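Local coordinates for protein putative prolyl-tRNA synthetase (Leishmania major, PDB 5XIL) that probably attaches L-proline to tRNA(Pro) using ATP, its fragment here comprising the class II catalytic core, the anticodon-binding domain and a zinc-binding C-terminal domain, at residues Ala15-Val20 with Thr148-Thr153; Asp19-Thr22 with Met26-Tyr29; Ser290-Ile295 with Ala393-Val398; Glu322-Glu325 with Arg329-Cys332. All coordinates share one frame; numbering follows the deposited sequence.

Contact 1 of 4, residues Ala15-Val20 with Thr148-Thr153; sequences AWYIDV and TPFIRT
Thr-148 opens the contact with its methyl CG2, which lies 3.8 Å from CE2 of Tyr-17, the ring atom beside the phenol's hydroxyl-bearing carbon. Pro-149 follows with the polar link: Tyr-17 OH donates to its carbonyl O over 2.6 Å. The oxygen sits at the edge of the phenol ring and in its plane, but the donor stands well above the carbonyl plane, 37° out of it. CG anti to the backbone N (chi1 -179°) sends the ring outward, so that its hydroxyl reaches the loop. At Phe-150 the same hydroxyl meets the ring edge in plane, 3.7 Å from CD2 and 3.6 Å from CB. Ile-151 touches OH more loosely through CG1. The loop is folded tightly here: Thr-148 O accepts from both Ile-151 N and Arg-152 N, as in a classic beta bulge, and the positive phi of Phe-150 (60°) belongs to a type II turn. By sequence and topology this is the motif 2 loop of the class II core, between strands 131-139 and 156-165. Helix 13-23 lies on one side of it, and helix 267-276 packs on Tyr-17, Phe-150 and Ile-151 through Ile-269, Ile-273 and Met-274.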
loop_
_atom_site.group_PDB
_atom_site.type_symbol
_atom_site.label_atom_id
_atom_site.label_comp_id
_atom_site.label_asym_id
_atom_site.label_seq_id
_atom_site.Cartn_x
_atom_site.Cartn_y
_atom_site.Cartn_z
ATOM N N ALA A 15 -21.721 -23.854 -2.181
ATOM C CA ALA A 15 -21.270 -24.509 -0.978
ATOM C C ALA A 15 -19.775 -24.864 -1.054
ATOM O O ALA A 15 -19.065 -24.800 -0.073
ATOM C CB ALA A 15 -22.076 -25.781 -0.722
ATOM N N TRP A 16 -19.318 -25.263 -2.232
ATOM C CA TRP A 16 -17.917 -25.494 -2.442
ATOM C C TRP A 16 -17.118 -24.217 -2.099
ATOM O O TRP A 16 -16.144 -24.275 -1.363
ATOM C CB TRP A 16 -17.691 -25.864 -3.888
ATOM C CG TRP A 16 -16.255 -25.907 -4.233
ATOM C CD1 TRP A 16 -15.421 -26.971 -4.078
ATOM C CD2 TRP A 16 -15.474 -24.867 -4.832
ATOM N NE1 TRP A 16 -14.168 -26.674 -4.513
ATOM C CE2 TRP A 16 -14.145 -25.376 -4.952
ATOM C CE3 TRP A 16 -15.754 -23.582 -5.265
ATOM C CZ2 TRP A 16 -13.084 -24.620 -5.498
ATOM C CZ3 TRP A 16 -14.714 -22.829 -5.795
ATOM C CH2 TRP A 16 -13.377 -23.352 -5.884
ATOM N N TYR A 17 -17.574 -23.088 -2.629
ATOM C CA TYR A 17 -16.796 -21.835 -2.521
ATOM C C TYR A 17 -16.741 -21.438 -1.046
ATOM O O TYR A 17 -15.682 -21.093 -0.536
ATOM C CB TYR A 17 -17.517 -20.769 -3.303
ATOM C CG TYR A 17 -16.862 -19.412 -3.327
ATOM C CD1 TYR A 17 -15.742 -19.189 -4.075
ATOM C CD2 TYR A 17 -17.419 -18.347 -2.668
ATOM C CE1 TYR A 17 -15.155 -17.945 -4.099
ATOM C CE2 TYR A 17 -16.851 -17.089 -2.703
ATOM C CZ TYR A 17 -15.702 -16.912 -3.430
ATOM O OH TYR A 17 -15.171 -15.643 -3.456
ATOM N N ILE A 18 -17.901 -21.427 -0.363
ATOM C CA ILE A 18 -17.903 -21.126 1.055
ATOM C C ILE A 18 -17.024 -22.047 1.889
ATOM O O ILE A 18 -16.305 -21.567 2.739
ATOM C CB ILE A 18 -19.320 -21.151 1.636
ATOM C CG1 ILE A 18 -20.062 -19.954 1.168
ATOM C CG2 ILE A 18 -19.304 -21.093 3.152
ATOM C CD1 ILE A 18 -21.539 -20.222 1.133
ATOM N N ASP A 19 -17.018 -23.339 1.607
ATOM C CA ASP A 19 -16.200 -24.298 2.329
ATOM C C ASP A 19 -14.714 -23.994 2.047
ATOM O O ASP A 19 -13.877 -24.033 2.923
ATOM C CB ASP A 19 -16.541 -25.760 1.929
ATOM C CG ASP A 19 -16.145 -26.807 2.995
ATOM O OD1 ASP A 19 -16.294 -26.504 4.180
ATOM O OD2 ASP A 19 -15.669 -27.955 2.645
ATOM N N VAL A 20 -14.395 -23.677 0.808
ATOM C CA VAL A 20 -13.000 -23.393 0.529
ATOM C C VAL A 20 -12.513 -22.167 1.249
ATOM O O VAL A 20 -11.425 -22.225 1.806
ATOM C CB VAL A 20 -12.758 -23.271 -0.970
ATOM C CG1 VAL A 20 -11.431 -22.563 -1.295
ATOM C CG2 VAL A 20 -12.914 -24.645 -1.559
ATOM N N THR A 148 -21.869 -12.271 -1.880
ATOM C CA THR A 148 -20.889 -13.384 -2.085
ATOM C C THR A 148 -19.463 -12.872 -1.728
ATOM O O THR A 148 -18.987 -11.926 -2.345
ATOM C CB THR A 148 -20.865 -13.902 -3.545
ATOM O OG1 THR A 148 -22.194 -14.145 -4.044
ATOM C CG2 THR A 148 -20.075 -15.197 -3.610
ATOM N N PRO A 149 -18.830 -13.423 -0.687
ATOM C CA PRO A 149 -17.488 -12.889 -0.369
ATOM C C PRO A 149 -16.585 -12.792 -1.593
ATOM O O PRO A 149 -16.608 -13.665 -2.496
ATOM C CB PRO A 149 -16.924 -13.891 0.623
ATOM C CG PRO A 149 -18.161 -14.575 1.229
ATOM C CD PRO A 149 -19.149 -14.637 0.092
ATOM N N PHE A 150 -15.913 -11.648 -1.688
ATOM C CA PHE A 150 -15.024 -11.275 -2.797
ATOM C C PHE A 150 -15.655 -11.220 -4.140
ATOM O O PHE A 150 -14.903 -11.213 -5.128
ATOM C CB PHE A 150 -13.874 -12.271 -2.974
ATOM C CG PHE A 150 -13.065 -12.498 -1.759
ATOM C CD1 PHE A 150 -12.471 -11.445 -1.137
ATOM C CD2 PHE A 150 -12.893 -13.738 -1.265
ATOM C CE1 PHE A 150 -11.664 -11.613 -0.025
ATOM C CE2 PHE A 150 -12.106 -13.944 -0.144
ATOM C CZ PHE A 150 -11.485 -12.848 0.490
ATOM N N ILE A 151 -16.953 -11.380 -4.253
ATOM C CA ILE A 151 -17.571 -11.249 -5.551
ATOM C C ILE A 151 -18.442 -10.013 -5.507
ATOM O O ILE A 151 -18.128 -9.024 -6.217
ATOM C CB ILE A 151 -18.337 -12.495 -5.980
ATOM C CG1 ILE A 151 -17.334 -13.648 -6.192
ATOM C CG2 ILE A 151 -19.044 -12.206 -7.306
ATOM C CD1 ILE A 151 -16.299 -13.387 -7.311
ATOM N N ARG A 152 -19.437 -10.050 -4.636
ATOM C CA ARG A 152 -20.384 -8.924 -4.420
ATOM C C ARG A 152 -20.645 -8.786 -2.944
ATOM O O ARG A 152 -21.280 -9.630 -2.326
ATOM C CB ARG A 152 -21.730 -9.211 -5.073
ATOM C CG ARG A 152 -22.403 -7.994 -5.714
ATOM C CD ARG A 152 -22.426 -8.187 -7.219
ATOM N NE ARG A 152 -22.914 -9.548 -7.478
ATOM C CZ ARG A 152 -22.574 -10.323 -8.504
ATOM N NH1 ARG A 152 -21.735 -9.878 -9.433
ATOM N NH2 ARG A 152 -23.099 -11.546 -8.601
ATOM N N THR A 153 -20.136 -7.717 -2.366
ATOM C CA THR A 153 -20.209 -7.551 -0.922
ATOM C C THR A 153 -20.529 -6.138 -0.631
ATOM O O THR A 153 -20.326 -5.261 -1.498
ATOM C CB THR A 153 -18.874 -7.918 -0.242
ATOM O OG1 THR A 153 -17.865 -6.964 -0.622
ATOM C CG2 THR A 153 -18.449 -9.242 -0.715
#

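Contact 2 of 4, residues Asp19-Thr22 with Met26-Tyr29; sequences DVIT and MIEY
Ile-21 O, in the last turn of helix 13-23, is held by two successive backbone amides of the returning chain. Met-26 N donates to it over 2.9 Å, almost in line with the carbonyl (C=O...N angle 166°), whereas the bond from Ile-27 N is weak at 3.5 Å. The main bond spans five residues rather than the four of an alpha-helix, and with it the chain turns out of the helix toward the strand. Met-26 CB follows its amide and comes to 3.4 Å from the same oxygen; farther out, the thioether bends off toward Trp-41 and Ala-42 of helix 40-60.

This is a helix running through a short turn into strand 27-28, which forms a small antiparallel ribbon with strand 37-38. Beside the polar link, Ile-21 and Ile-27 interlock. Each places CG1 between its own backbone N and carbonyl carbon (chi1 67° and 65°), and the two branches cross at an angle: Ile-21 CD1 lies 3.7 Å from both CG1 and CD1 of Ile-27. Ile-27 CD1 in turn rests over one face of the Tyr-29 ring, 3.6 Å above its plane and toward the rim. The ring's edge meets the methyl of Thr-22, CG2 to CE2 at 4.4 Å. Ile-273 of helix 267-276 packs against Ile-21 and Met-26. On the strand, Glu-28 has its CB directed away from the helix, and its carboxylate forms a salt bridge with Lys-121 and a hydrogen bond with Trp-122 of the second subunit.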
loop_
_atom_site.group_PDB
_atom_site.type_symbol
_atom_site.label_atom_id
_atom_site.label_comp_id
_atom_site.label_asym_id
_atom_site.label_seq_id
_atom_site.Cartn_x
_atom_site.Cartn_y
_atom_site.Cartn_z
ATOM N N ASP A 19 -17.018 -23.339 1.607
ATOM C CA ASP A 19 -16.200 -24.298 2.329
ATOM C C ASP A 19 -14.714 -23.994 2.047
ATOM O O ASP A 19 -13.877 -24.033 2.923
ATOM C CB ASP A 19 -16.541 -25.760 1.929
ATOM C CG ASP A 19 -16.145 -26.807 2.995
ATOM O OD1 ASP A 19 -16.294 -26.504 4.180
ATOM O OD2 ASP A 19 -15.669 -27.955 2.645
ATOM N N VAL A 20 -14.395 -23.677 0.808
ATOM C CA VAL A 20 -13.000 -23.393 0.529
ATOM C C VAL A 20 -12.513 -22.167 1.249
ATOM O O VAL A 20 -11.425 -22.225 1.806
ATOM C CB VAL A 20 -12.758 -23.271 -0.970
ATOM C CG1 VAL A 20 -11.431 -22.563 -1.295
ATOM C CG2 VAL A 20 -12.914 -24.645 -1.559
ATOM N N ILE A 21 -13.210 -21.071 1.134
ATOM C CA ILE A 21 -12.693 -19.810 1.630
ATOM C C ILE A 21 -12.557 -19.874 3.177
ATOM O O ILE A 21 -11.676 -19.291 3.732
ATOM C CB ILE A 21 -13.444 -18.600 1.159
ATOM C CG1 ILE A 21 -14.831 -18.563 1.734
ATOM C CG2 ILE A 21 -13.441 -18.482 -0.365
ATOM C CD1 ILE A 21 -15.631 -17.406 1.221
ATOM N N THR A 22 -13.403 -20.673 3.802
ATOM C CA THR A 22 -13.361 -20.855 5.265
ATOM C C THR A 22 -12.232 -21.768 5.694
ATOM O O THR A 22 -11.442 -21.392 6.523
ATOM C CB THR A 22 -14.716 -21.346 5.812
ATOM O OG1 THR A 22 -15.083 -22.535 5.136
ATOM C CG2 THR A 22 -15.775 -20.411 5.521
ATOM N N MET A 26 -9.187 -17.906 4.464
ATOM C CA MET A 26 -9.220 -16.716 3.717
ATOM C C MET A 26 -10.108 -15.651 4.311
ATOM O O MET A 26 -9.771 -14.484 4.251
ATOM C CB MET A 26 -9.616 -16.961 2.270
ATOM C CG MET A 26 -8.531 -17.782 1.577
ATOM S SD MET A 26 -8.866 -18.267 -0.128
ATOM C CE MET A 26 -8.232 -16.907 -1.068
ATOM N N ILE A 27 -11.228 -16.065 4.881
ATOM C CA ILE A 27 -12.164 -15.143 5.477
ATOM C C ILE A 27 -12.692 -15.723 6.758
ATOM O O ILE A 27 -12.726 -16.946 6.913
ATOM C CB ILE A 27 -13.376 -14.787 4.615
ATOM C CG1 ILE A 27 -14.260 -15.994 4.370
ATOM C CG2 ILE A 27 -13.032 -14.166 3.284
ATOM C CD1 ILE A 27 -15.710 -15.565 4.450
ATOM N N GLU A 28 -13.080 -14.819 7.642
ATOM C CA GLU A 28 -13.755 -15.115 8.898
ATOM C C GLU A 28 -15.039 -14.295 8.868
ATOM O O GLU A 28 -15.021 -13.058 8.606
ATOM C CB GLU A 28 -12.847 -14.651 10.036
ATOM C CG GLU A 28 -13.314 -14.948 11.435
ATOM C CD GLU A 28 -13.335 -16.422 11.723
ATOM O OE1 GLU A 28 -14.446 -16.930 11.767
ATOM O OE2 GLU A 28 -12.257 -17.057 11.856
ATOM N N TYR A 29 -16.160 -14.981 9.102
ATOM C CA TYR A 29 -17.482 -14.373 8.987
ATOM C C TYR A 29 -17.780 -13.458 10.126
ATOM O O TYR A 29 -17.225 -13.604 11.218
ATOM C CB TYR A 29 -18.542 -15.446 8.887
ATOM C CG TYR A 29 -18.870 -15.723 7.481
ATOM C CD1 TYR A 29 -19.594 -14.794 6.736
ATOM C CD2 TYR A 29 -18.424 -16.893 6.846
ATOM C CE1 TYR A 29 -19.911 -15.037 5.400
ATOM C CE2 TYR A 29 -18.732 -17.145 5.508
ATOM C CZ TYR A 29 -19.482 -16.206 4.784
ATOM O OH TYR A 29 -19.784 -16.406 3.443
#

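Contact 3 of 4, residues Ser290-Ile295 with Ala393-Val398; sequences STQVII and ALLEDV
Leu-395 presses one methyl, CD1, against the flat amide of Gln-292. The methyl sits over the middle of that group, 3.9 Å from both CD and OE1 and 4.1 Å from NE2, so it approaches the plane from above and not from its rim. The first bonds of both side chains point across the contact, but the chains themselves cross at a steep angle, the leucine's fork coming over the glutamine amide. Gln-292 runs extended beyond CG (chi2 177°) and presents the length of its chain as well as its end: CB also touches Leu-395 CD1, at 4.0 Å. The other leucine methyl, CD2, lies 4.0 Å from the carbonyl O of Gln-292, so the fork of the leucine spans the side chain and backbone of one residue. Val-293 adds a looser apolar touch through CG2, 4.5 Å from Leu-395 CD1.

Two hydrogen bonds, Arg-329 N to OE1 and NE2 to Pro-286 O, probably fix the rotation of the amide and so the face it offers. Its oxygen and nitrogen thus each have a backbone partner, while the leucine methyl rests on a face.

Pro-286, Pro-353 and Leu-354 also pack on Leu-395. Here helix 387-412 covers the start of strand 293-297 of the anticodon-binding domain, which lies between strands 330-332 and 354-358 in a five-stranded mixed sheet and runs parallel to both.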
loop_
_atom_site.group_PDB
_atom_site.type_symbol
_atom_site.label_atom_id
_atom_site.label_comp_id
_atom_site.label_asym_id
_atom_site.label_seq_id
_atom_site.Cartn_x
_atom_site.Cartn_y
_atom_site.Cartn_z
ATOM N N SER A 290 1.132 -16.503 -0.165
ATOM C CA SER A 290 1.821 -15.945 0.971
ATOM C C SER A 290 2.936 -16.918 1.391
ATOM O O SER A 290 4.042 -16.493 1.768
ATOM C CB SER A 290 0.846 -15.791 2.120
ATOM O OG SER A 290 1.543 -15.236 3.174
ATOM N N THR A 291 2.592 -18.191 1.407
ATOM C CA THR A 291 3.556 -19.292 1.454
ATOM C C THR A 291 3.542 -19.995 0.110
ATOM O O THR A 291 2.513 -20.449 -0.322
ATOM C CB THR A 291 3.267 -20.254 2.589
ATOM O OG1 THR A 291 3.408 -19.521 3.790
ATOM C CG2 THR A 291 4.230 -21.477 2.597
ATOM N N GLN A 292 4.715 -20.124 -0.507
ATOM C CA GLN A 292 4.836 -20.754 -1.824
ATOM C C GLN A 292 5.221 -22.243 -1.674
ATOM O O GLN A 292 4.827 -23.094 -2.477
ATOM C CB GLN A 292 5.896 -20.020 -2.588
ATOM C CG GLN A 292 5.462 -18.636 -3.092
ATOM C CD GLN A 292 6.580 -17.900 -3.783
ATOM O OE1 GLN A 292 7.709 -17.850 -3.296
ATOM N NE2 GLN A 292 6.300 -17.374 -4.959
ATOM N N VAL A 293 5.976 -22.518 -0.629
ATOM C CA VAL A 293 6.450 -23.894 -0.357
ATOM C C VAL A 293 6.290 -24.205 1.094
ATOM O O VAL A 293 6.758 -23.473 1.961
ATOM C CB VAL A 293 7.933 -24.073 -0.735
ATOM C CG1 VAL A 293 8.387 -25.502 -0.421
ATOM C CG2 VAL A 293 8.258 -23.592 -2.130
ATOM N N ILE A 294 5.624 -25.305 1.404
ATOM C CA ILE A 294 5.528 -25.760 2.749
ATOM C C ILE A 294 6.417 -27.012 2.898
ATOM O O ILE A 294 6.328 -27.913 2.135
ATOM C CB ILE A 294 4.104 -26.060 3.186
ATOM C CG1 ILE A 294 3.989 -26.312 4.705
ATOM C CG2 ILE A 294 3.486 -27.217 2.440
ATOM C CD1 ILE A 294 4.167 -25.085 5.524
ATOM N N ILE A 295 7.169 -27.052 3.964
ATOM C CA ILE A 295 8.105 -28.197 4.268
ATOM C C ILE A 295 7.539 -29.008 5.465
ATOM O O ILE A 295 7.356 -28.477 6.548
ATOM C CB ILE A 295 9.506 -27.646 4.596
ATOM C CG1 ILE A 295 10.035 -26.765 3.475
ATOM C CG2 ILE A 295 10.489 -28.779 4.969
ATOM C CD1 ILE A 295 11.155 -25.853 3.921
ATOM N N ALA A 393 12.296 -21.882 -10.177
ATOM C CA ALA A 393 11.888 -22.181 -11.548
ATOM C C ALA A 393 10.660 -23.062 -11.612
ATOM O O ALA A 393 9.802 -22.886 -12.501
ATOM C CB ALA A 393 13.008 -22.752 -12.424
ATOM N N LEU A 394 10.567 -24.033 -10.723
ATOM C CA LEU A 394 9.389 -24.838 -10.670
ATOM C C LEU A 394 8.106 -23.989 -10.347
ATOM O O LEU A 394 7.032 -24.263 -10.922
ATOM C CB LEU A 394 9.523 -25.886 -9.622
ATOM C CG LEU A 394 8.380 -26.834 -9.435
ATOM C CD1 LEU A 394 7.840 -27.387 -10.743
ATOM C CD2 LEU A 394 8.897 -27.953 -8.513
ATOM N N LEU A 395 8.259 -23.037 -9.448
ATOM C CA LEU A 395 7.136 -22.075 -9.194
ATOM C C LEU A 395 6.780 -21.256 -10.446
ATOM O O LEU A 395 5.610 -20.940 -10.684
ATOM C CB LEU A 395 7.466 -21.175 -8.036
ATOM C CG LEU A 395 7.445 -21.864 -6.696
ATOM C CD1 LEU A 395 8.172 -20.911 -5.713
ATOM C CD2 LEU A 395 6.044 -22.270 -6.202
ATOM N N GLU A 396 7.725 -20.930 -11.317
ATOM C CA GLU A 396 7.363 -20.214 -12.522
ATOM C C GLU A 396 6.660 -21.129 -13.473
ATOM O O GLU A 396 5.747 -20.708 -14.185
ATOM C CB GLU A 396 8.597 -19.533 -13.168
ATOM C CG GLU A 396 8.985 -18.280 -12.444
ATOM C CD GLU A 396 7.939 -17.160 -12.630
ATOM O OE1 GLU A 396 7.898 -16.532 -13.700
ATOM O OE2 GLU A 396 7.139 -16.897 -11.720
ATOM N N ASP A 397 7.073 -22.407 -13.539
ATOM C CA ASP A 397 6.352 -23.371 -14.352
ATOM C C ASP A 397 4.929 -23.600 -13.846
ATOM O O ASP A 397 3.990 -23.721 -14.652
ATOM C CB ASP A 397 7.103 -24.712 -14.444
ATOM C CG ASP A 397 6.370 -25.684 -15.280
ATOM O OD1 ASP A 397 6.222 -25.466 -16.508
ATOM O OD2 ASP A 397 5.854 -26.624 -14.683
ATOM N N VAL A 398 4.780 -23.681 -12.545
ATOM C CA VAL A 398 3.462 -23.763 -11.969
ATOM C C VAL A 398 2.558 -22.587 -12.450
ATOM O O VAL A 398 1.412 -22.869 -12.892
ATOM C CB VAL A 398 3.499 -23.803 -10.461
ATOM C CG1 VAL A 398 2.072 -23.553 -9.875
ATOM C CG2 VAL A 398 4.071 -25.139 -9.959
#

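Contact 4 of 4, residues Glu322-Glu325 with Arg329-Cys332; sequences ELCE and RARC
The peptide carbonyl of Ala-330 meets Cys-324 SG, which lies 3.4 Å from Ala-330 O, on the oxygen's side of that peptide and somewhat out of its plane, and 3.7 Å from Ala-330 N in the peptide before it. One residue on, the guanidinium of Arg-331 uses its edge within the strand segment: NH2 donates to Cys-332 O over 3.1 Å with the oxygen practically in the guanidinium plane (2° out), and NE adds a weak bond to the same atom. That pairing holds the guanidinium against its own strand, with CB pointing away from the helix.

Helix and strand meet mainly through Ala-330, whose methyl points at the helix. Leu-323 receives it with CB and CD1, at 3.9 Å and 3.8 Å from Ala-330 CB. Cys-324 completes the seat, SG lying 4.3 Å from the same methyl. Helix 306-325 is the crossover of a beta-alpha-beta unit in the anticodon-binding domain: it joins strand 293-297 to strand 330-332, its parallel neighbour, and the short turn after Glu-325 brings the chain back onto the sheet. Leu-323 also packs on Val-328 in that turn and on Thr-387 and Val-391 of helix 387-412, while on the strand Arg-331 touches Thr-291 and Ile-294.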
loop_
_atom_site.group_PDB
_atom_site.type_symbol
_atom_site.label_atom_id
_atom_site.label_comp_id
_atom_site.label_asym_id
_atom_site.label_seq_id
_atom_site.Cartn_x
_atom_site.Cartn_y
_atom_site.Cartn_z
ATOM N N GLU A 322 17.426 -21.763 3.490
ATOM C CA GLU A 322 18.105 -21.713 2.213
ATOM C C GLU A 322 17.122 -21.220 1.136
ATOM O O GLU A 322 17.445 -20.398 0.261
ATOM C CB GLU A 322 18.578 -23.105 1.809
ATOM C CG GLU A 322 19.737 -23.611 2.694
ATOM C CD GLU A 322 20.147 -25.063 2.440
ATOM O OE1 GLU A 322 19.656 -25.695 1.482
ATOM O OE2 GLU A 322 20.982 -25.601 3.240
ATOM N N LEU A 323 15.900 -21.742 1.200
ATOM C CA LEU A 323 14.930 -21.265 0.158
ATOM C C LEU A 323 14.622 -19.768 0.288
ATOM O O LEU A 323 14.582 -19.015 -0.714
ATOM C CB LEU A 323 13.703 -22.122 0.185
ATOM C CG LEU A 323 13.839 -23.591 -0.193
ATOM C CD1 LEU A 323 12.521 -24.287 -0.006
ATOM C CD2 LEU A 323 14.261 -23.756 -1.614
ATOM N N CYS A 324 14.455 -19.316 1.508
ATOM C CA CYS A 324 14.046 -17.912 1.746
ATOM C C CYS A 324 15.176 -16.960 1.356
ATOM O O CYS A 324 14.970 -15.907 0.730
ATOM C CB CYS A 324 13.582 -17.727 3.200
ATOM S SG CYS A 324 12.054 -18.514 3.722
ATOM N N GLU A 325 16.413 -17.397 1.589
ATOM C CA GLU A 325 17.581 -16.649 1.180
ATOM C C GLU A 325 17.652 -16.533 -0.322
ATOM O O GLU A 325 18.119 -15.536 -0.820
ATOM C CB GLU A 325 18.897 -17.287 1.728
ATOM C CG GLU A 325 20.127 -16.419 1.504
ATOM C CD GLU A 325 20.120 -15.114 2.332
ATOM O OE1 GLU A 325 19.413 -15.021 3.370
ATOM O OE2 GLU A 325 20.855 -14.169 1.939
ATOM N N ARG A 329 9.284 -18.092 -0.853
ATOM C CA ARG A 329 8.552 -17.979 0.401
ATOM C C ARG A 329 8.290 -19.375 0.939
ATOM O O ARG A 329 7.292 -20.005 0.589
ATOM C CB ARG A 329 7.233 -17.235 0.190
ATOM C CG ARG A 329 7.398 -15.754 -0.114
ATOM C CD ARG A 329 6.076 -15.014 0.013
ATOM N NE ARG A 329 5.206 -15.247 -1.136
ATOM C CZ ARG A 329 5.460 -14.812 -2.366
ATOM N NH1 ARG A 329 6.563 -14.118 -2.611
ATOM N NH2 ARG A 329 4.612 -15.072 -3.352
ATOM N N ALA A 330 9.187 -19.859 1.791
ATOM C CA ALA A 330 9.039 -21.202 2.336
ATOM C C ALA A 330 8.765 -21.148 3.801
ATOM O O ALA A 330 9.212 -20.227 4.478
ATOM C CB ALA A 330 10.305 -22.046 2.076
ATOM N N ARG A 331 8.112 -22.166 4.302
ATOM C CA ARG A 331 7.995 -22.360 5.712
ATOM C C ARG A 331 7.836 -23.803 6.067
ATOM O O ARG A 331 7.502 -24.603 5.210
ATOM C CB ARG A 331 6.873 -21.516 6.252
ATOM C CG ARG A 331 5.519 -21.809 5.829
ATOM C CD ARG A 331 4.591 -21.176 6.874
ATOM N NE ARG A 331 4.578 -22.035 8.050
ATOM C CZ ARG A 331 3.778 -21.882 9.094
ATOM N NH1 ARG A 331 2.889 -20.883 9.123
ATOM N NH2 ARG A 331 3.877 -22.746 10.107
ATOM N N CYS A 332 8.078 -24.139 7.350
ATOM C CA CYS A 332 7.803 -25.458 7.868
ATOM C C CYS A 332 6.511 -25.650 8.645
ATOM O O CYS A 332 6.021 -24.753 9.252
ATOM C CB CYS A 332 8.949 -25.870 8.796
ATOM S SG CYS A 332 10.487 -25.819 7.953
#

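Overall arrangement
The four contacts form two pairs. Contacts 1 and 2 share helix 13-23 and lie with centres 8 Å apart; Pro-149 and Phe-150 of the first pack on Ile-21, Ile-27 and Tyr-29 of the second, the Phe-150 CZ to Ile-27 CG2 distance being 3.5 Å. Contacts 3 and 4, centres 10 Å apart, both reach the same sheet of the anticodon-binding domain through neighbouring strands 293-297 and 330-332, probably bonded from Ile-295 N to Arg-331 O at 2.8 Å. The pairs do not touch: contacts 2 and 3 come nearest, about 9 Å between closest atoms, while the centres of contacts 1 and 4 are 31 Å apart. All four lie away from the magnesium and zinc sites.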